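Tryptophanyl-tRNA synthetase (Campylobacter jejuni subsp. jejuni, PDB 3TZL) catalyses the ATP-dependent attachment of tryptophan to tRNA(Trp) as a homodimeric class I aminoacyl-tRNA synthetase. Local coordinates at residues Leu161-Asn164 against Ile170-Leu173; Val88-Trp93 against Lys315-Ile320; Val218-Ala223 against Glu260-Phe265; Asn234-Ala239 against Ile253-Gly258. One frame throughout, in Å; residues are numbered along the deposited sequence.

Contact 1: Leu161-Asn164 against Ile170-Leu173; sequences LKVN and IFTL
Asn-164, near the C-terminal end of helix 150-167, reaches over to the backbone of Ile-170 and Phe-171 in the loop leading to strand 175-177. From its CB the chain turns so that CG stands opposite the carbonyl carbon (chi1 -72°), which carries the amide to the loop; CG itself lies 3.8 Å from both N and O of Phe-171. Beyond it, OD1 takes the N-H of Phe-171 at 2.9 Å, in the carbonyl plane and on a lone pair. The same oxygen receives Ile-170 N at 3.1 Å, but from well above that plane. On the other branch ND2 gives a nearly straight bond to Phe-171 O (3.0 Å, 167°), with the acceptor close to the amide plane. Apolar contacts flank these bonds: Val-163 CG1 rests 3.8 Å from Phe-171 CE2, and Leu-161 CG meets Leu-173 CD2 at 3.8 Å, the two leucines crossing at about a right angle. By pairing with both the N-H and the C=O of Phe-171, the amide imitates a peptide group; three bonds fix its rotation and tie the loop back to the helix it follows.

Contact 2: Val88-Trp93 against Lys315-Ile320; sequences VMELYW and KIYEKI
Glu-90 and Tyr-317 meet between helix 87-96 and the C-terminal helix 291-320, the carboxylate coming to the hydroxyl edge of the ring. The phenol OH donates a hydrogen bond to Glu-90 OE2; the modelled separation of 2.4 Å is very short, and its exact value is doubtful. OE2 lies in the plane of the tyrosine ring, whereas the carboxylate plane is turned 79° from that ring. Glu-90 reaches this position with CG anti to the backbone N (chi1 -164°) and an extended chain beyond, while Tyr-317 comes across it at about a right angle. The other oxygen, OE1, stays 3.5 Å from Tyr-317 OH at an angle too poor for bonding. It is held instead by the second subunit, through a salt bridge to Lys-86 and a hydrogen bond with Tyr-44 OH of that chain; the same Lys-86 is also hydrogen-bonded to Tyr-317 OH. The contact thus belongs to the homodimer interface of this class I synthetase, where the last helix of the chain returns to a helix that follows strand 78-81 of the parallel sheet. A neighbouring lysine would be expected to stabilise the negative charge of Glu-90. The apolar half is much looser. Leu-91 CD1 and Ile-316 CD1 just reach each other, at 4.5 Å, and no other apolar pair joins the two segments. Phe-171 packs on both of these side chains, so this side is buried by a third element, whereas Tyr-317 keeps part of its surface open to solvent.

Contact 3: Val218-Ala223 against Glu260-Phe265; sequences VTDSTA and EGYGHF
Thr-219 and Tyr-262 mark the closest approach of the two backbones, with their CA atoms 7.2 Å apart. Residues 218-223 run without regular structure, and Ser-221 is the centre of an inverse gamma turn, across which Thr-222 N makes a weak bond to Asp-220 O. On the other segment Gly-261 is the N-cap of helix 262-276, and Tyr-262 in its first turn points its side chain toward Thr-219, Asp-220 and Thr-222. This is packing within the helical part of the synthetase, away from the annotated sites: the loop that follows helix 207-215 is laid against the start of a later helix. The Tyr-262 ring carries almost the whole contact. Over one face sits Thr-219 CB, 4.2 Å from the ring centroid and 18° off the normal, a CH-pi contact displaced toward the CG side of the ring. Asp-220 O approaches Tyr-262 CE2 obliquely at 3.4 Å, and Thr-222 CB comes to 3.9 Å from that same carbon. No hydrogen bond crosses between the segments; Tyr-262 OH stays 3.9 Å from Asp-220 OD2. Thr-219 OG1 turns back to its own segment in a weak bond to Asp-220 O. Ile-235, Lys-228 and Cys-233 also touch the tyrosine side chain.

Contact 4: Asn234-Ala239 against Ile253-Gly258; sequences NIFKIA and IRYEKG
An aromatic cluster in the helical part of the protein joins the short helix 234-239 to helix 245-257, and the pair Phe-236 and Tyr-255 lies within it. The two rings form a T-shaped (edge-to-face) stack, centroids 5.3 Å apart and planes at 70°. The phenylalanine supplies the edge: its CD1 stands over one face of Tyr-255, displaced toward the rim and 4.0 Å from CE2. With CG anti to the backbone N (chi1 -174°), Phe-236 extends its ring from the helix toward its partner, and its CB packs against Tyr-255 CZ at 3.8 Å. Tyr-255 in turn drives its phenol end into the first turn of helix 234-239, where OH meets Ile-235 CB at 3.6 Å. The same OH lies 3.4 Å from Phe-236 N, but the angle is too poor for a hydrogen bond. Phe-265 stacks on the opposite face of Tyr-255, and His-230 meets the Phe-236 ring edge-to-face. With no hydrogen bond between the two segments, the buried contact depends on shape and on the weak electrostatics of ring hydrogens against a pi face, the tyrosine ring being held between two phenylalanines.

Overall arrangement
The four contacts form two clusters on opposite sides of the chain's centre. Contacts 1 and 2 share no helix but touch where Ile-316 CD1 packs on Ile-170 CG2 (3.5 Å), loop 170-173 lying on helices 87-96 and 291-320. Contacts 3 and 4, centres about 9 Å apart, involve the successive helices 245-257 and 262-276 and are joined by the Arg-254 to Glu-260 salt bridge. Contacts 2 and 4 are buried, 1 and 3 partly so. Polar chemistry marks the first cluster: an amide gripping backbone in contact 1, a carboxylate and phenol at the dimer interface in contact 2. Aromatic packing without hydrogen bonds between segments marks contacts 3 and 4. Of the four, contact 2 alone is touched by the second subunit.

Contact 1: Leu161-Asn164 against Ile170-Leu173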
loop_
_atom_site.group_PDB
_atom_site.type_symbol
_atom_site.label_atom_id
_atom_site.label_comp_id
_atom_site.label_asym_id
_atom_site.label_seq_id
_atom_site.Cartn_x
_atom_site.Cartn_y
_atom_site.Cartn_z
ATOM N N LEU B 161 -11.754 0.768 15.196
ATOM C CA LEU B 161 -12.699 0.000 15.991
ATOM C C LEU B 161 -12.728 -1.468 15.573
ATOM O O LEU B 161 -12.735 -2.358 16.422
ATOM C CB LEU B 161 -14.089 0.619 15.910
ATOM C CG LEU B 161 -14.340 1.760 16.898
ATOM C CD1 LEU B 161 -15.541 2.604 16.471
ATOM C CD2 LEU B 161 -14.548 1.181 18.304
ATOM N N LYS B 162 -12.737 -1.718 14.268
ATOM C CA LYS B 162 -12.686 -3.085 13.767
ATOM C C LYS B 162 -11.403 -3.783 14.206
ATOM O O LYS B 162 -11.440 -4.921 14.677
ATOM C CB LYS B 162 -12.824 -3.115 12.245
ATOM C CG LYS B 162 -13.304 -4.466 11.708
ATOM C CD LYS B 162 -13.859 -4.341 10.284
ATOM C CE LYS B 162 -14.112 -5.700 9.620
ATOM N NZ LYS B 162 -15.095 -6.511 10.365
ATOM N N VAL B 163 -10.271 -3.090 14.080
ATOM C CA VAL B 163 -8.987 -3.677 14.442
ATOM C C VAL B 163 -8.942 -4.003 15.935
ATOM O O VAL B 163 -8.550 -5.106 16.327
ATOM C CB VAL B 163 -7.803 -2.769 14.045
ATOM C CG1 VAL B 163 -6.521 -3.278 14.657
ATOM C CG2 VAL B 163 -7.665 -2.677 12.509
ATOM N N ASN B 164 -9.373 -3.042 16.754
ATOM C CA ASN B 164 -9.387 -3.199 18.197
ATOM C C ASN B 164 -10.322 -4.321 18.624
ATOM O O ASN B 164 -10.075 -4.998 19.618
ATOM C CB ASN B 164 -9.836 -1.898 18.900
ATOM C CG ASN B 164 -8.786 -0.786 18.841
ATOM O OD1 ASN B 164 -7.655 -0.993 18.412
ATOM N ND2 ASN B 164 -9.172 0.403 19.286
ATOM N N ILE B 170 -5.263 -1.696 20.302
ATOM C CA ILE B 170 -4.177 -1.405 19.388
ATOM C C ILE B 170 -4.142 0.094 19.092
ATOM O O ILE B 170 -3.086 0.725 19.150
ATOM C CB ILE B 170 -4.312 -2.172 18.059
ATOM C CG1 ILE B 170 -4.417 -3.677 18.291
ATOM C CG2 ILE B 170 -3.135 -1.876 17.176
ATOM C CD1 ILE B 170 -3.320 -4.245 19.184
ATOM N N PHE B 171 -5.304 0.653 18.769
ATOM C CA PHE B 171 -5.376 2.028 18.270
ATOM C C PHE B 171 -6.190 2.960 19.132
ATOM O O PHE B 171 -7.211 2.579 19.702
ATOM C CB PHE B 171 -5.968 2.060 16.862
ATOM C CG PHE B 171 -5.073 1.484 15.833
ATOM C CD1 PHE B 171 -3.766 1.912 15.730
ATOM C CD2 PHE B 171 -5.537 0.507 14.956
ATOM C CE1 PHE B 171 -2.929 1.368 14.780
ATOM C CE2 PHE B 171 -4.709 -0.038 14.004
ATOM C CZ PHE B 171 -3.403 0.384 13.915
ATOM N N THR B 172 -5.744 4.205 19.195
ATOM C CA THR B 172 -6.537 5.244 19.811
ATOM C C THR B 172 -7.619 5.642 18.807
ATOM O O THR B 172 -7.367 5.663 17.610
ATOM C CB THR B 172 -5.653 6.447 20.131
ATOM O OG1 THR B 172 -4.693 6.061 21.120
ATOM C CG2 THR B 172 -6.490 7.621 20.648
ATOM N N LEU B 173 -8.825 5.935 19.279
ATOM C CA LEU B 173 -9.879 6.400 18.384
ATOM C C LEU B 173 -9.722 7.890 18.116
ATOM O O LEU B 173 -9.805 8.696 19.028
ATOM C CB LEU B 173 -11.257 6.125 18.990
ATOM C CG LEU B 173 -11.563 4.654 19.270
ATOM C CD1 LEU B 173 -13.000 4.500 19.815
ATOM C CD2 LEU B 173 -11.325 3.781 18.033
#

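Contact 2: Val88-Trp93 against Lys315-Ile320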
loop_
_atom_site.group_PDB
_atom_site.type_symbol
_atom_site.label_atom_id
_atom_site.label_comp_id
_atom_site.label_asym_id
_atom_site.label_seq_id
_atom_site.Cartn_x
_atom_site.Cartn_y
_atom_site.Cartn_z
ATOM N N VAL B 88 4.272 3.447 7.238
ATOM C CA VAL B 88 2.895 3.774 6.878
ATOM C C VAL B 88 2.331 2.933 5.731
ATOM O O VAL B 88 1.136 2.638 5.714
ATOM C CB VAL B 88 2.681 5.289 6.616
ATOM C CG1 VAL B 88 3.213 5.705 5.231
ATOM C CG2 VAL B 88 1.206 5.614 6.766
HETATM N N MSE B 89 3.189 2.521 4.798
HETATM C CA MSE B 89 2.770 1.671 3.672
HETATM C C MSE B 89 2.391 0.270 4.128
HETATM O O MSE B 89 1.433 -0.321 3.643
HETATM C CB MSE B 89 3.886 1.547 2.654
HETATM C CG MSE B 89 4.151 2.816 1.916
HETATM SE SE MSE B 89 2.941 2.966 0.408
HETATM C CE MSE B 89 1.215 3.332 1.111
ATOM N N GLU B 90 3.173 -0.263 5.051
ATOM C CA GLU B 90 2.901 -1.573 5.595
ATOM C C GLU B 90 1.598 -1.534 6.377
ATOM O O GLU B 90 0.759 -2.414 6.221
ATOM C CB GLU B 90 4.064 -2.014 6.477
ATOM C CG GLU B 90 4.062 -3.503 6.773
ATOM C CD GLU B 90 5.446 -4.028 7.070
ATOM O OE1 GLU B 90 5.852 -5.039 6.434
ATOM O OE2 GLU B 90 6.122 -3.438 7.942
ATOM N N LEU B 91 1.405 -0.492 7.194
ATOM C CA LEU B 91 0.170 -0.367 7.975
ATOM C C LEU B 91 -1.068 -0.242 7.087
ATOM O O LEU B 91 -2.106 -0.821 7.369
ATOM C CB LEU B 91 0.234 0.800 8.969
ATOM C CG LEU B 91 -0.993 0.917 9.878
ATOM C CD1 LEU B 91 -1.182 -0.382 10.659
ATOM C CD2 LEU B 91 -0.934 2.139 10.855
ATOM N N TYR B 92 -0.937 0.534 6.022
ATOM C CA TYR B 92 -1.983 0.701 5.020
ATOM C C TYR B 92 -2.487 -0.645 4.474
ATOM O O TYR B 92 -3.695 -0.885 4.430
ATOM C CB TYR B 92 -1.438 1.615 3.919
ATOM C CG TYR B 92 -2.093 1.564 2.559
ATOM C CD1 TYR B 92 -3.427 1.909 2.383
ATOM C CD2 TYR B 92 -1.344 1.250 1.433
ATOM C CE1 TYR B 92 -4.006 1.889 1.126
ATOM C CE2 TYR B 92 -1.908 1.248 0.180
ATOM C CZ TYR B 92 -3.245 1.562 0.029
ATOM O OH TYR B 92 -3.814 1.539 -1.237
ATOM N N TRP B 93 -1.572 -1.536 4.101
ATOM C CA TRP B 93 -1.964 -2.876 3.649
ATOM C C TRP B 93 -2.658 -3.680 4.758
ATOM O O TRP B 93 -3.656 -4.358 4.520
ATOM C CB TRP B 93 -0.748 -3.649 3.154
ATOM C CG TRP B 93 -1.022 -5.104 2.888
ATOM C CD1 TRP B 93 -0.549 -6.171 3.603
ATOM C CD2 TRP B 93 -1.823 -5.652 1.830
ATOM N NE1 TRP B 93 -1.012 -7.347 3.067
ATOM C CE2 TRP B 93 -1.785 -7.063 1.968
ATOM C CE3 TRP B 93 -2.570 -5.091 0.779
ATOM C CZ2 TRP B 93 -2.470 -7.926 1.096
ATOM C CZ3 TRP B 93 -3.259 -5.956 -0.092
ATOM C CH2 TRP B 93 -3.198 -7.357 0.075
ATOM N N LYS B 315 4.040 -3.769 17.884
ATOM C CA LYS B 315 2.790 -4.307 18.404
ATOM C C LYS B 315 1.968 -4.955 17.299
ATOM O O LYS B 315 1.428 -6.051 17.474
ATOM C CB LYS B 315 1.975 -3.203 19.079
ATOM C CG LYS B 315 2.622 -2.668 20.341
ATOM C CD LYS B 315 1.765 -1.560 20.939
ATOM C CE LYS B 315 2.363 -1.006 22.225
ATOM N NZ LYS B 315 1.509 0.094 22.769
ATOM N N ILE B 316 1.861 -4.269 16.166
ATOM C CA ILE B 316 1.118 -4.799 15.037
ATOM C C ILE B 316 1.713 -6.115 14.540
ATOM O O ILE B 316 0.980 -7.047 14.211
ATOM C CB ILE B 316 1.098 -3.816 13.874
ATOM C CG1 ILE B 316 0.418 -2.508 14.305
ATOM C CG2 ILE B 316 0.439 -4.455 12.650
ATOM C CD1 ILE B 316 -1.025 -2.636 14.530
ATOM N N TYR B 317 3.041 -6.176 14.485
ATOM C CA TYR B 317 3.748 -7.366 14.021
ATOM C C TYR B 317 3.417 -8.590 14.855
ATOM O O TYR B 317 3.289 -9.699 14.322
ATOM C CB TYR B 317 5.264 -7.163 14.082
ATOM C CG TYR B 317 5.857 -6.486 12.862
ATOM C CD1 TYR B 317 5.057 -5.778 11.985
ATOM C CD2 TYR B 317 7.226 -6.586 12.579
ATOM C CE1 TYR B 317 5.597 -5.163 10.858
ATOM C CE2 TYR B 317 7.781 -5.975 11.452
ATOM C CZ TYR B 317 6.956 -5.256 10.602
ATOM O OH TYR B 317 7.472 -4.634 9.487
ATOM N N GLU B 318 3.308 -8.396 16.163
ATOM C CA GLU B 318 2.957 -9.500 17.047
ATOM C C GLU B 318 1.566 -10.048 16.702
ATOM O O GLU B 318 1.330 -11.261 16.795
ATOM C CB GLU B 318 3.045 -9.090 18.515
ATOM C CG GLU B 318 2.689 -10.209 19.503
ATOM C CD GLU B 318 3.776 -11.299 19.633
ATOM O OE1 GLU B 318 4.714 -11.343 18.802
ATOM O OE2 GLU B 318 3.696 -12.116 20.577
ATOM N N LYS B 319 0.663 -9.167 16.264
ATOM C CA LYS B 319 -0.713 -9.585 15.966
ATOM C C LYS B 319 -0.902 -10.173 14.570
ATOM O O LYS B 319 -1.805 -10.982 14.364
ATOM C CB LYS B 319 -1.700 -8.431 16.181
ATOM C CG LYS B 319 -1.622 -7.790 17.570
ATOM C CD LYS B 319 -1.750 -8.836 18.671
ATOM C CE LYS B 319 -3.180 -9.225 18.919
ATOM N NZ LYS B 319 -3.286 -10.507 19.671
ATOM N N ILE B 320 -0.072 -9.761 13.607
ATOM C CA ILE B 320 -0.272 -10.187 12.216
ATOM C C ILE B 320 0.734 -11.275 11.822
ATOM O O ILE B 320 0.637 -11.888 10.752
ATOM C CB ILE B 320 -0.180 -8.992 11.234
ATOM C CG1 ILE B 320 -0.791 -9.352 9.873
ATOM C CG2 ILE B 320 1.260 -8.573 11.062
ATOM C CD1 ILE B 320 -2.296 -9.643 9.909
#

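Contact 3: Val218-Ala223 against Glu260-Phe265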
loop_
_atom_site.group_PDB
_atom_site.type_symbol
_atom_site.label_atom_id
_atom_site.label_comp_id
_atom_site.label_asym_id
_atom_site.label_seq_id
_atom_site.Cartn_x
_atom_site.Cartn_y
_atom_site.Cartn_z
ATOM N N VAL B 218 -9.409 45.885 -6.361
ATOM C CA VAL B 218 -10.565 46.699 -6.737
ATOM C C VAL B 218 -10.792 47.867 -5.782
ATOM O O VAL B 218 -11.001 47.664 -4.579
ATOM C CB VAL B 218 -11.853 45.848 -6.786
ATOM C CG1 VAL B 218 -13.084 46.744 -6.905
ATOM C CG2 VAL B 218 -11.800 44.852 -7.938
ATOM N N THR B 219 -10.767 49.084 -6.324
ATOM C CA THR B 219 -11.015 50.289 -5.536
ATOM C C THR B 219 -12.318 51.000 -5.941
ATOM O O THR B 219 -13.019 50.570 -6.866
ATOM C CB THR B 219 -9.850 51.295 -5.660
ATOM O OG1 THR B 219 -9.942 51.996 -6.907
ATOM C CG2 THR B 219 -8.512 50.586 -5.585
ATOM N N ASP B 220 -12.631 52.089 -5.237
ATOM C CA ASP B 220 -13.791 52.917 -5.557
ATOM C C ASP B 220 -13.345 54.136 -6.340
ATOM O O ASP B 220 -12.196 54.560 -6.246
ATOM C CB ASP B 220 -14.501 53.396 -4.287
ATOM C CG ASP B 220 -14.856 52.263 -3.347
ATOM O OD1 ASP B 220 -14.985 51.110 -3.815
ATOM O OD2 ASP B 220 -15.005 52.529 -2.132
ATOM N N SER B 221 -14.260 54.711 -7.107
ATOM C CA SER B 221 -13.954 55.931 -7.830
ATOM C C SER B 221 -14.130 57.135 -6.927
ATOM O O SER B 221 -15.161 57.806 -6.975
ATOM C CB SER B 221 -14.844 56.080 -9.060
ATOM O OG SER B 221 -14.598 55.040 -9.977
ATOM N N THR B 222 -13.122 57.400 -6.105
ATOM C CA THR B 222 -13.105 58.595 -5.282
ATOM C C THR B 222 -11.902 59.422 -5.702
ATOM O O THR B 222 -10.792 58.890 -5.840
ATOM C CB THR B 222 -12.984 58.252 -3.791
ATOM O OG1 THR B 222 -14.134 57.506 -3.372
ATOM C CG2 THR B 222 -12.881 59.512 -2.958
ATOM N N ALA B 223 -12.132 60.715 -5.909
ATOM C CA ALA B 223 -11.084 61.641 -6.304
ATOM C C ALA B 223 -9.869 61.530 -5.385
ATOM O O ALA B 223 -9.988 61.149 -4.216
ATOM C CB ALA B 223 -11.617 63.065 -6.323
ATOM N N GLU B 260 -4.518 61.672 0.363
ATOM C CA GLU B 260 -3.813 60.506 -0.188
ATOM C C GLU B 260 -4.741 59.622 -1.021
ATOM O O GLU B 260 -5.828 59.252 -0.575
ATOM C CB GLU B 260 -3.169 59.673 0.919
ATOM C CG GLU B 260 -2.081 60.404 1.692
ATOM C CD GLU B 260 -1.377 59.505 2.701
ATOM O OE1 GLU B 260 -1.407 59.821 3.912
ATOM O OE2 GLU B 260 -0.790 58.485 2.274
ATOM N N GLY B 261 -4.299 59.273 -2.227
ATOM C CA GLY B 261 -5.112 58.490 -3.140
ATOM C C GLY B 261 -4.912 57.004 -2.953
ATOM O O GLY B 261 -4.012 56.584 -2.232
ATOM N N TYR B 262 -5.752 56.209 -3.612
ATOM C CA TYR B 262 -5.689 54.753 -3.501
ATOM C C TYR B 262 -4.397 54.179 -4.092
ATOM O O TYR B 262 -3.927 53.123 -3.665
ATOM C CB TYR B 262 -6.889 54.111 -4.201
ATOM C CG TYR B 262 -8.218 54.308 -3.506
ATOM C CD1 TYR B 262 -8.477 53.695 -2.289
ATOM C CD2 TYR B 262 -9.231 55.082 -4.088
ATOM C CE1 TYR B 262 -9.690 53.847 -1.657
ATOM C CE2 TYR B 262 -10.457 55.238 -3.461
ATOM C CZ TYR B 262 -10.677 54.613 -2.240
ATOM O OH TYR B 262 -11.879 54.749 -1.587
ATOM N N GLY B 263 -3.849 54.866 -5.092
ATOM C CA GLY B 263 -2.587 54.486 -5.689
ATOM C C GLY B 263 -1.516 54.507 -4.623
ATOM O O GLY B 263 -0.731 53.568 -4.502
ATOM N N HIS B 264 -1.514 55.558 -3.814
ATOM C CA HIS B 264 -0.552 55.629 -2.738
ATOM C C HIS B 264 -0.804 54.594 -1.633
ATOM O O HIS B 264 0.139 54.029 -1.092
ATOM C CB HIS B 264 -0.480 57.027 -2.143
ATOM C CG HIS B 264 0.639 57.184 -1.173
ATOM N ND1 HIS B 264 0.479 56.991 0.182
ATOM C CD2 HIS B 264 1.949 57.469 -1.362
ATOM C CE1 HIS B 264 1.637 57.178 0.789
ATOM N NE2 HIS B 264 2.545 57.471 -0.125
ATOM N N PHE B 265 -2.062 54.335 -1.300
ATOM C CA PHE B 265 -2.361 53.283 -0.319
ATOM C C PHE B 265 -1.905 51.898 -0.801
ATOM O O PHE B 265 -1.444 51.076 -0.008
ATOM C CB PHE B 265 -3.850 53.279 0.055
ATOM C CG PHE B 265 -4.268 54.482 0.856
ATOM C CD1 PHE B 265 -3.482 54.930 1.913
ATOM C CD2 PHE B 265 -5.424 55.181 0.542
ATOM C CE1 PHE B 265 -3.851 56.048 2.658
ATOM C CE2 PHE B 265 -5.802 56.302 1.280
ATOM C CZ PHE B 265 -5.018 56.736 2.337
#

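Contact 4: Asn234-Ala239 against Ile253-Gly258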
loop_
_atom_site.group_PDB
_atom_site.type_symbol
_atom_site.label_atom_id
_atom_site.label_comp_id
_atom_site.label_asym_id
_atom_site.label_seq_id
_atom_site.Cartn_x
_atom_site.Cartn_y
_atom_site.Cartn_z
ATOM N N ASN B 234 -10.994 47.422 -0.172
ATOM C CA ASN B 234 -10.294 46.153 -0.106
ATOM C C ASN B 234 -8.820 46.321 0.212
ATOM O O ASN B 234 -8.191 45.411 0.748
ATOM C CB ASN B 234 -10.478 45.366 -1.404
ATOM C CG ASN B 234 -11.925 45.000 -1.654
ATOM O OD1 ASN B 234 -12.670 44.698 -0.719
ATOM N ND2 ASN B 234 -12.340 45.047 -2.912
ATOM N N ILE B 235 -8.257 47.476 -0.126
ATOM C CA ILE B 235 -6.890 47.750 0.281
ATOM C C ILE B 235 -6.884 47.778 1.806
ATOM O O ILE B 235 -6.114 47.084 2.454
ATOM C CB ILE B 235 -6.375 49.104 -0.245
ATOM C CG1 ILE B 235 -6.613 49.241 -1.746
ATOM C CG2 ILE B 235 -4.901 49.264 0.061
ATOM C CD1 ILE B 235 -6.369 50.646 -2.249
ATOM N N PHE B 236 -7.777 48.568 2.383
ATOM C CA PHE B 236 -7.819 48.671 3.832
ATOM C C PHE B 236 -8.098 47.317 4.485
ATOM O O PHE B 236 -7.382 46.921 5.399
ATOM C CB PHE B 236 -8.833 49.707 4.294
ATOM C CG PHE B 236 -8.798 49.954 5.771
ATOM C CD1 PHE B 236 -7.950 50.916 6.304
ATOM C CD2 PHE B 236 -9.607 49.225 6.629
ATOM C CE1 PHE B 236 -7.911 51.144 7.666
ATOM C CE2 PHE B 236 -9.574 49.450 7.990
ATOM C CZ PHE B 236 -8.724 50.407 8.511
ATOM N N LYS B 237 -9.120 46.612 4.001
ATOM C CA LYS B 237 -9.479 45.304 4.544
ATOM C C LYS B 237 -8.292 44.337 4.538
ATOM O O LYS B 237 -8.103 43.573 5.484
ATOM C CB LYS B 237 -10.633 44.687 3.761
ATOM C CG LYS B 237 -11.971 45.368 3.947
ATOM C CD LYS B 237 -13.034 44.679 3.098
ATOM C CE LYS B 237 -14.445 45.085 3.507
ATOM N NZ LYS B 237 -14.647 46.563 3.485
ATOM N N ILE B 238 -7.497 44.370 3.473
ATOM C CA ILE B 238 -6.307 43.533 3.395
ATOM C C ILE B 238 -5.154 44.069 4.259
ATOM O O ILE B 238 -4.421 43.295 4.875
ATOM C CB ILE B 238 -5.843 43.341 1.942
ATOM C CG1 ILE B 238 -6.907 42.585 1.144
ATOM C CG2 ILE B 238 -4.524 42.560 1.879
ATOM C CD1 ILE B 238 -6.649 42.610 -0.336
ATOM N N ALA B 239 -5.006 45.387 4.321
ATOM C CA ALA B 239 -3.964 45.984 5.155
ATOM C C ALA B 239 -4.146 45.634 6.634
ATOM O O ALA B 239 -3.161 45.452 7.350
ATOM C CB ALA B 239 -3.920 47.486 4.970
ATOM N N ILE B 253 -6.901 57.017 9.894
ATOM C CA ILE B 253 -6.823 58.467 10.004
ATOM C C ILE B 253 -6.418 59.011 8.645
ATOM O O ILE B 253 -6.932 60.044 8.201
ATOM C CB ILE B 253 -5.798 58.895 11.074
ATOM C CG1 ILE B 253 -6.375 58.696 12.479
ATOM C CG2 ILE B 253 -5.370 60.338 10.887
ATOM C CD1 ILE B 253 -5.315 58.651 13.573
ATOM N N ARG B 254 -5.509 58.297 7.980
ATOM C CA ARG B 254 -5.032 58.696 6.658
ATOM C C ARG B 254 -6.160 58.640 5.629
ATOM O O ARG B 254 -6.265 59.522 4.773
ATOM C CB ARG B 254 -3.829 57.842 6.236
ATOM C CG ARG B 254 -2.552 58.201 6.990
ATOM C CD ARG B 254 -1.481 57.134 6.831
ATOM N NE ARG B 254 -0.993 57.034 5.460
ATOM C CZ ARG B 254 -0.150 56.094 5.041
ATOM N NH1 ARG B 254 0.306 55.176 5.888
ATOM N NH2 ARG B 254 0.239 56.073 3.772
ATOM N N TYR B 255 -7.005 57.615 5.740
ATOM C CA TYR B 255 -8.212 57.490 4.916
ATOM C C TYR B 255 -9.197 58.634 5.133
ATOM O O TYR B 255 -9.586 59.313 4.182
ATOM C CB TYR B 255 -8.913 56.155 5.181
ATOM C CG TYR B 255 -8.468 55.008 4.285
ATOM C CD1 TYR B 255 -9.370 54.393 3.425
ATOM C CD2 TYR B 255 -7.152 54.539 4.301
ATOM C CE1 TYR B 255 -8.993 53.350 2.610
ATOM C CE2 TYR B 255 -6.754 53.477 3.478
ATOM C CZ TYR B 255 -7.689 52.891 2.632
ATOM O OH TYR B 255 -7.348 51.841 1.805
ATOM N N GLU B 256 -9.593 58.852 6.384
ATOM C CA GLU B 256 -10.564 59.898 6.712
ATOM C C GLU B 256 -10.044 61.315 6.444
ATOM O O GLU B 256 -10.823 62.225 6.159
ATOM C CB GLU B 256 -11.036 59.761 8.168
ATOM C CG GLU B 256 -11.773 58.451 8.450
ATOM C CD GLU B 256 -12.189 58.303 9.903
ATOM O OE1 GLU B 256 -12.888 57.318 10.225
ATOM O OE2 GLU B 256 -11.816 59.170 10.720
ATOM N N LYS B 257 -8.731 61.502 6.532
ATOM C CA LYS B 257 -8.149 62.821 6.312
ATOM C C LYS B 257 -8.244 63.264 4.849
ATOM O O LYS B 257 -8.421 64.446 4.563
ATOM C CB LYS B 257 -6.688 62.839 6.765
ATOM C CG LYS B 257 -6.018 64.192 6.636
ATOM C CD LYS B 257 -4.531 64.100 6.920
ATOM C CE LYS B 257 -3.858 65.460 6.776
ATOM N NZ LYS B 257 -2.389 65.391 7.048
ATOM N N GLY B 258 -8.124 62.315 3.924
ATOM C CA GLY B 258 -8.027 62.645 2.515
ATOM C C GLY B 258 -6.626 63.138 2.206
ATOM O O GLY B 258 -5.761 63.130 3.076
#